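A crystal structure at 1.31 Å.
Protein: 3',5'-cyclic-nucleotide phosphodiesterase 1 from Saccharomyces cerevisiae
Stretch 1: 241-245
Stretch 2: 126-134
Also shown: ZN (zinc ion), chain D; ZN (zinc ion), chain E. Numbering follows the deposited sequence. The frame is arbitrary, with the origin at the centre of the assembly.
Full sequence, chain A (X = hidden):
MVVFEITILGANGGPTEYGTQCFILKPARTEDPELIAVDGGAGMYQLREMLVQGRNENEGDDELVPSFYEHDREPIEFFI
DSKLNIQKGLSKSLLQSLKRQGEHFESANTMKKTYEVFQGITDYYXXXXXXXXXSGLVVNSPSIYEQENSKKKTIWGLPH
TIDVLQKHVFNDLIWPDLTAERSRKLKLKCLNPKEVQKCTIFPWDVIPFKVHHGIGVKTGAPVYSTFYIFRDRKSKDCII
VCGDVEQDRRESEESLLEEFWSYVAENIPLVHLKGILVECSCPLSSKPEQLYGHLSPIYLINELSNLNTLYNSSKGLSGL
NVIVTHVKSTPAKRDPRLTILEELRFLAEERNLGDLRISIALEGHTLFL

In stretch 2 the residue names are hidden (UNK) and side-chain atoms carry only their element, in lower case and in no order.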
ATOM      1  N   VAL A 241      12.901  14.744  11.243  1.00 11.02           N
ATOM      2  CA  VAL A 241      12.097  13.970  10.302  1.00 11.07           C
ATOM      3  C   VAL A 241      10.638  14.210  10.667  1.00 10.61           C
ATOM      4  O   VAL A 241      10.209  13.884  11.777  1.00 11.44           O
ATOM      5  CB  VAL A 241      12.459  12.465  10.318  1.00 11.29           C
ATOM      6  CG1 VAL A 241      11.729  11.745   9.198  1.00 12.64           C
ATOM      7  CG2 VAL A 241      13.963  12.256  10.169  1.00 12.85           C
ATOM      8  N   CYS A 242       9.873  14.748   9.719  1.00 10.49           N
ATOM      9  CA  CYS A 242       8.556  15.316  10.017  1.00 10.93           C
ATOM     10  C   CYS A 242       7.390  14.483   9.516  1.00 10.84           C
ATOM     11  O   CYS A 242       7.428  13.905   8.423  1.00 11.76           O
ATOM     12  CB  CYS A 242       8.432  16.708   9.385  1.00 11.57           C
ATOM     13  SG  CYS A 242       9.697  17.884   9.904  1.00 12.83           S
ATOM     14  N   GLY A 243       6.323  14.466  10.304  1.00 10.75           N
ATOM     15  CA  GLY A 243       5.025  14.039   9.797  1.00 11.16           C
ATOM     16  C   GLY A 243       4.304  15.172   9.087  1.00 10.55           C
ATOM     17  O   GLY A 243       4.745  16.332   9.148  1.00 10.97           O
ATOM     18  N   ASP A 244       3.184  14.834   8.440  1.00 10.35           N
ATOM     19  CA  ASP A 244       2.360  15.804   7.704  1.00 10.87           C
ATOM     20  C   ASP A 244       2.031  16.965   8.649  1.00 10.87           C
ATOM     21  O   ASP A 244       1.846  16.756   9.855  1.00 11.13           O
ATOM     22  CB  ASP A 244       1.019  15.199   7.211  1.00 11.07           C
ATOM     23  CG  ASP A 244       1.152  13.910   6.338  1.00 10.53           C
ATOM     24  OD1 ASP A 244       2.356  13.577   6.067  1.00 10.97           O
ATOM     25  OD2 ASP A 244       0.036  13.246   6.002  1.00 12.90           O
ATOM     26  N   VAL A 245       1.933  18.172   8.109  1.00 11.40           N
ATOM     27  CA  VAL A 245       1.808  19.355   8.955  1.00 11.32           C
ATOM     28  C   VAL A 245       1.226  20.519   8.164  1.00 11.81           C
ATOM     29  O   VAL A 245       1.427  20.633   6.950  1.00 12.45           O
ATOM     30  CB  VAL A 245       3.184  19.725   9.582  1.00 11.65           C
ATOM     31  CG1 VAL A 245       4.182  20.142   8.503  1.00 13.15           C
ATOM     32  CG2 VAL A 245       3.051  20.814  10.643  1.00 13.02           C
ATOM     33  N   UNK A 126       6.251   6.555  14.535  1.00  9.28           N
ATOM     34  CA  UNK A 126       5.122   6.903  13.678  1.00  9.60           C
ATOM     35  C   UNK A 126       4.672   8.320  13.996  1.00  9.49           C
ATOM     36  O   UNK A 126       4.551   8.690  15.169  1.00 10.15           O
ATOM     37  c   UNK A 126       3.960   5.887  13.853  1.00  9.84           C
ATOM     38  c   UNK A 126       2.769   6.255  12.968  1.00 10.56           C
ATOM     39  c   UNK A 126       4.444   4.451  13.572  1.00 10.53           C
ATOM     40  c   UNK A 126       4.997   4.204  12.177  1.00 11.04           C
ATOM     41  N   UNK A 127       4.448   9.112  12.949  1.00  9.42           N
ATOM     42  CA  UNK A 127       4.102  10.521  13.141  1.00  9.47           C
ATOM     43  C   UNK A 127       2.610  10.737  13.382  1.00  9.43           C
ATOM     44  O   UNK A 127       2.206  11.593  14.161  1.00 10.56           O
ATOM     45  c   UNK A 127       6.088  11.276  11.752  1.00 10.35           C
ATOM     46  o   UNK A 127       3.849  11.004  10.763  1.00  9.76           O
ATOM     47  c   UNK A 127       4.569  11.384  11.950  1.00  9.76           C
ATOM     48  N   UNK A 128       1.794   9.977  12.666  1.00 10.37           N
ATOM     49  CA  UNK A 128       0.344  10.009  12.822  1.00 10.27           C
ATOM     50  C   UNK A 128      -0.225   8.783  12.166  1.00  9.60           C
ATOM     51  O   UNK A 128       0.450   8.165  11.342  1.00  9.75           O
ATOM     52  c   UNK A 128      -0.277  11.317  12.305  1.00 10.46           C
ATOM     53  c   UNK A 128      -0.217  11.512  10.797  1.00 10.29           C
ATOM     54  n   UNK A 128       0.943  11.605  10.093  1.00 10.80           N
ATOM     55  c   UNK A 128      -1.251  11.683   9.879  1.00 10.97           C
ATOM     56  c   UNK A 128       0.649  11.838   8.786  1.00 11.09           C
ATOM     57  n   UNK A 128      -0.693  11.893   8.655  1.00 11.57           N
ATOM     58  N   UNK A 129      -1.455   8.386  12.530  1.00  9.61           N
ATOM     59  CA  UNK A 129      -1.966   7.083  12.115  1.00 10.17           C
ATOM     60  C   UNK A 129      -2.785   7.088  10.824  1.00  9.48           C
ATOM     61  O   UNK A 129      -3.452   6.107  10.522  1.00 10.37           O
ATOM     62  c   UNK A 129      -2.295   8.979  13.590  1.00 10.57           C
ATOM     63  c   UNK A 129      -2.822   6.669  13.309  1.00 11.39           C
ATOM     64  c   UNK A 129      -3.405   7.970  13.764  1.00 11.10           C
ATOM     65  N   UNK A 130      -2.699   8.151  10.023  1.00  9.22           N
ATOM     66  CA  UNK A 130      -3.311   8.088   8.683  1.00  9.68           C
ATOM     67  C   UNK A 130      -2.764   6.903   7.932  1.00  9.22           C
ATOM     68  O   UNK A 130      -1.569   6.573   8.027  1.00  9.70           O
ATOM     69  c   UNK A 130      -3.995  10.488   8.156  1.00 10.34           C
ATOM     70  n   UNK A 130      -5.671  11.784   8.757  1.00 11.73           N
ATOM     71  n   UNK A 130      -3.688  11.782   7.833  1.00 11.28           N
ATOM     72  c   UNK A 130      -5.257  10.502   8.723  1.00 11.23           C
ATOM     73  c   UNK A 130      -3.063   9.344   7.855  1.00  9.61           C
ATOM     74  c   UNK A 130      -4.725  12.566   8.196  1.00 11.52           C
ATOM     75  N   UNK A 131      -3.644   6.251   7.175  1.00  9.42           N
ATOM     76  CA  UNK A 131      -3.315   4.960   6.586  1.00  9.97           C
ATOM     77  C   UNK A 131      -2.035   4.976   5.726  1.00  9.31           C
ATOM     78  O   UNK A 131      -1.291   3.987   5.728  1.00  9.93           O
ATOM     79  c   UNK A 131      -5.828   2.265   5.515  1.00 14.67           C
ATOM     80  c   UNK A 131      -4.456   2.927   5.392  1.00 12.22           C
ATOM     81  c   UNK A 131      -4.527   4.402   5.826  1.00 11.06           C
ATOM     82  c   UNK A 131      -3.909   2.802   3.979  1.00 13.61           C
ATOM     83  N   UNK A 132      -1.781   6.071   4.997  1.00  9.57           N
ATOM     84  CA  UNK A 132      -0.579   6.171   4.158  1.00  9.94           C
ATOM     85  C   UNK A 132       0.723   6.149   4.956  1.00 10.20           C
ATOM     86  O   UNK A 132       1.788   5.926   4.381  1.00 11.30           O
ATOM     87  c   UNK A 132      -0.765   8.749   3.906  1.00 10.57           C
ATOM     88  o   UNK A 132      -1.670   8.809   4.773  1.00 11.10           O
ATOM     89  c   UNK A 132      -0.606   7.386   3.185  1.00 11.22           C
ATOM     90  o   UNK A 132      -0.024   9.782   3.654  1.00 11.40           O
ATOM     91  N   UNK A 133       0.650   6.344   6.274  1.00  9.21           N
ATOM     92  CA  UNK A 133       1.840   6.336   7.124  1.00  9.01           C
ATOM     93  C   UNK A 133       1.997   5.055   7.887  1.00  8.31           C
ATOM     94  O   UNK A 133       2.971   4.903   8.620  1.00  9.12           O
ATOM     95  c   UNK A 133       1.922   8.849   7.306  1.00  9.21           C
ATOM     96  c   UNK A 133       2.775  10.673   6.422  1.00  9.98           C
ATOM     97  c   UNK A 133       0.975   9.442   6.502  1.00  9.92           C
ATOM     98  n   UNK A 133       1.527  10.546   5.966  1.00 10.72           N
ATOM     99  c   UNK A 133       1.857   7.553   8.060  1.00  9.38           C
ATOM    100  n   UNK A 133       3.033   9.632   7.230  1.00 10.10           N
ATOM    101  N   UNK A 134       1.080   4.106   7.683  1.00  8.86           N
ATOM    102  CA  UNK A 134       1.126   2.845   8.432  1.00  9.35           C
ATOM    103  C   UNK A 134       0.862   1.589   7.603  1.00  8.90           C
ATOM    104  O   UNK A 134       0.969   0.494   8.125  1.00 10.00           O
ATOM    105  c   UNK A 134       0.169   2.836   9.652  1.00  9.78           C
ATOM    106  c   UNK A 134      -2.328   2.664  10.226  1.00 12.80           C
ATOM    107  c   UNK A 134       0.579   3.916  10.642  1.00 10.70           C
ATOM    108  c   UNK A 134      -1.284   2.970   9.173  1.00 11.42           C
TER
HETATM  109 ZN    ZN D 403      -1.867  12.655   6.988  1.00 14.28          ZN
HETATM  110 ZN    ZN E 404       0.277  11.656   4.644  1.00 12.85          ZN
HETATM  111  O   HOH W   1      -1.415  11.330   5.690  1.00 13.33           O

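Position 126 carries four side-chain carbons, forked at the first, with one arm two carbons long. That branching identifies Ile126; its side chain is out of reach of stretch 1 and takes no part in the contact.

Position 127 has one carbon bearing an oxygen and a carbon. The oxygen lies 3.4 Å from Gly243 CA and the terminal carbon 4.1 Å from Cys242 C. A beta-branched side chain with one oxygen and one methyl is Thr127. Its CA is 4.9 Å from the CA of Gly243, and the spacing depends on the glycine: an ideal CB there would sit 2.4 Å from Thr127 CB, a clash.

At position 128 one carbon leads to a five-membered ring of three carbons and two nitrogens, and a ring nitrogen lies 3.1 Å from Asp244 OD2, which sits at the ring edge, near its plane. This is the imidazole of His128. The ring nitrogens have separate tasks. ND1 donates a hydrogen bond to Thr127 OG1 (3.0 Å, N-H...acceptor angle 163°), while NE2 binds the chain D zinc at 2.2 Å. NE2 is the nitrogen near Asp244 OD2; the two atoms are close because they share a metal, without a hydrogen bond.

Position 129 has three carbons closing a ring onto the backbone N, out of reach of stretch 1, hence Pro129.

Position 130 again shows one carbon, then a five-membered ring of three carbons and two nitrogens, with a ring nitrogen 4.4 Å from Asp244 OD2, so it is His130. Here that nitrogen, ND1, is the ligand, 2.2 Å from the chain D zinc.

Position 131 has four carbons forked at the second, the pattern of Leu131. Its side chain is out of reach of stretch 1.

Position 132 holds two carbons, the second carrying two oxygens, one of them 4.2 Å from Asp244 OD2. This short carboxylate is Asp132. That oxygen, OD2, binds the chain E zinc at 2.1 Å, whereas OD1 accepts a hydrogen bond of 2.7 Å from the oxygen of water 1.

Position 133 bears a third ring of three carbons and two nitrogens, one carbon removed from CA, and a ring carbon approaches Asp244 OD1 to 3.0 Å: His133. The carbon is CE1, and NE2 binds the chain E zinc at 2.1 Å. The backbone hydrogen bond from His133 N to His130 O (2.8 Å) ties these two ligand-bearing residues together.

Position 134 has four carbons forked at the first, one arm two carbons long, all out of reach of stretch 1, which gives Ile134. It occupies the N-cap position before a helix, and its N donates a hydrogen bond to Leu131 O (3.1 Å).

The contact buries 213 Å² in total and contains no direct hydrogen bond between the stretches. Metal coordination joins them instead. Asp244 OD2 bridges the two ions, 2.2 Å from the chain D zinc and 2.1 Å from the chain E zinc, and the oxygen of water 1 forms a second bridge at 1.9 and 2.0 Å respectively. Although the CA-to-CB bond of Asp244 points sideways, its carboxylate reaches the metals, whose coordination is completed by atoms elsewhere in the structure.

Stretch 2, residues 126-134: ITHPHLDHI
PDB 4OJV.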